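Enoyl-CoA hydratase (Bacillus halodurans, PDB 3LKE) hydrates the double bond of enoyl-CoA thioesters, as a member of the crotonase-like enoyl-CoA hydratase/isomerase family. Local coordinates at the interface of chains A and B. Coordinates in Å, arbitrary orientation; residue numbers count along the deposited sequence, not the author numbering. Chains: chain A/B, Enoyl-CoA hydratase.

The interface of chains A and B. Residues chain A 159, 162-163, 166; chain B 124, 215-216, 219-220.
The phenol of A:Tyr159 reaches from the start of helix 159-168 to B:Asp124 in a loop of the neighbouring subunit. Its hydroxyl OH donates a hydrogen bond of 2.6 Å to the carboxylate oxygen OD1 of B:Asp124, which lies in the plane of the ring at its edge. The donor stands above the carboxylate, 45° out of its plane. The other carboxylate oxygen of B:Asp124, OD2, turns its syn lone pair to the side-chain amine NZ of B:Lys216, 2.8 Å away, in a salt bridge within chain B. A bend at the third torsion of B:Lys216 (chi3 57°) brings NZ round to the acid that receives the phenol, and the lysine's charge may stabilise the carboxylate. The methylene CE of B:Lys220 comes within 3.6 Å of the A:Tyr159 hydroxyl OH.

Alongside this bond, helix 159-168 packs against helix 209-220 of chain B. B:Leu219 runs at about a right angle to A:Tyr159, setting its CB 3.8 Å from ring carbon CE1. A:Met163, bent at chi2 (-64°), passes B:Leu219 in the opposite direction, its sulfur SD 3.9 Å from B:Leu219 CD1, and crosses the aliphatic part of B:Lys216; the exact place of its methyl CE is doubtful. Two methyl pairs meet tip to tip: A:Thr162 CG2 with B:Leu219 CD2, and A:Leu166 CD1 with B:Thr215 CG2, each pair 4.0 Å apart. A phenylalanine in place of A:Tyr159 could keep much of the ring packing but would probably leave B:Asp124 without its hydrogen bond from chain A. This patch joins an apolar helix-helix seam to a polar clasp, and likely contributes to holding subunits together in the deposited trimer, an assembly in keeping with the crotonase family.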
loop_
_atom_site.group_PDB
_atom_site.type_symbol
_atom_site.label_atom_id
_atom_site.label_comp_id
_atom_site.label_asym_id
_atom_site.label_seq_id
_atom_site.Cartn_x
_atom_site.Cartn_y
_atom_site.Cartn_z
ATOM N N TYR A 159 7.579 -0.537 -3.978
ATOM C CA TYR A 159 8.405 -0.012 -5.064
ATOM C C TYR A 159 9.890 -0.284 -4.831
ATOM O O TYR A 159 10.578 -0.801 -5.714
ATOM C CB TYR A 159 8.191 1.499 -5.222
ATOM C CG TYR A 159 9.141 2.125 -6.217
ATOM C CD1 TYR A 159 8.847 2.123 -7.578
ATOM C CD2 TYR A 159 10.339 2.711 -5.799
ATOM C CE1 TYR A 159 9.719 2.683 -8.495
ATOM C CE2 TYR A 159 11.222 3.274 -6.715
ATOM C CZ TYR A 159 10.901 3.250 -8.063
ATOM O OH TYR A 159 11.756 3.813 -8.985
ATOM N N THR A 162 10.743 -3.765 -5.336
ATOM C CA THR A 162 10.644 -4.146 -6.738
ATOM C C THR A 162 11.915 -3.740 -7.480
ATOM O O THR A 162 12.487 -4.540 -8.238
ATOM C CB THR A 162 9.411 -3.523 -7.409
ATOM O OG1 THR A 162 8.226 -4.061 -6.803
ATOM C CG2 THR A 162 9.395 -3.828 -8.909
ATOM N N MET A 163 12.381 -2.513 -7.251
ATOM C CA MET A 163 13.616 -2.066 -7.905
ATOM C C MET A 163 14.788 -2.983 -7.542
ATOM O O MET A 163 15.579 -3.386 -8.405
ATOM C CB MET A 163 13.931 -0.598 -7.578
ATOM C CG MET A 163 13.043 0.409 -8.315
ATOM S SD MET A 163 13.198 0.419 -10.117
ATOM C CE MET A 163 11.777 1.361 -10.581
ATOM N N LEU A 166 14.502 -6.479 -9.199
ATOM C CA LEU A 166 14.836 -6.432 -10.622
ATOM C C LEU A 166 16.339 -6.237 -10.835
ATOM O O LEU A 166 16.929 -6.833 -11.741
ATOM C CB LEU A 166 14.034 -5.342 -11.348
ATOM C CG LEU A 166 12.521 -5.594 -11.409
ATOM C CD1 LEU A 166 11.759 -4.423 -12.039
ATOM C CD2 LEU A 166 12.205 -6.898 -12.145
ATOM N N ASP B 124 15.191 5.793 -5.149
ATOM C CA ASP B 124 14.921 4.363 -5.302
ATOM C C ASP B 124 15.412 3.533 -4.138
ATOM O O ASP B 124 14.799 2.517 -3.802
ATOM C CB ASP B 124 15.599 3.832 -6.560
ATOM C CG ASP B 124 15.099 4.499 -7.803
ATOM O OD1 ASP B 124 13.896 4.835 -7.865
ATOM O OD2 ASP B 124 15.917 4.694 -8.717
ATOM N N THR B 215 11.286 1.276 -17.225
ATOM C CA THR B 215 10.856 0.501 -16.066
ATOM C C THR B 215 10.391 1.424 -14.937
ATOM O O THR B 215 9.292 1.260 -14.399
ATOM C CB THR B 215 11.976 -0.417 -15.562
ATOM O OG1 THR B 215 12.321 -1.357 -16.591
ATOM C CG2 THR B 215 11.519 -1.182 -14.318
ATOM N N LYS B 216 11.212 2.413 -14.591
ATOM C CA LYS B 216 10.835 3.368 -13.545
ATOM C C LYS B 216 9.554 4.104 -13.897
ATOM O O LYS B 216 8.688 4.313 -13.050
ATOM C CB LYS B 216 11.967 4.360 -13.271
ATOM C CG LYS B 216 13.157 3.732 -12.584
ATOM C CD LYS B 216 14.221 4.753 -12.154
ATOM C CE LYS B 216 13.654 5.818 -11.229
ATOM N NZ LYS B 216 14.764 6.504 -10.525
ATOM N N LEU B 219 6.559 1.696 -13.406
ATOM C CA LEU B 219 6.337 1.419 -11.988
ATOM C C LEU B 219 5.660 2.577 -11.274
ATOM O O LEU B 219 4.790 2.382 -10.430
ATOM C CB LEU B 219 7.656 1.082 -11.314
ATOM C CG LEU B 219 8.205 -0.278 -11.725
ATOM C CD1 LEU B 219 9.594 -0.464 -11.156
ATOM C CD2 LEU B 219 7.284 -1.411 -11.250
ATOM N N LYS B 220 6.053 3.796 -11.627
ATOM C CA LYS B 220 5.517 4.977 -10.958
ATOM C C LYS B 220 4.103 5.331 -11.430
ATOM O O LYS B 220 3.308 5.894 -10.676
ATOM C CB LYS B 220 6.478 6.154 -11.148
ATOM C CG LYS B 220 7.785 5.984 -10.396
ATOM C CD LYS B 220 8.861 6.950 -10.870
ATOM C CE LYS B 220 10.126 6.800 -10.043
ATOM N NZ LYS B 220 9.909 7.176 -8.618
#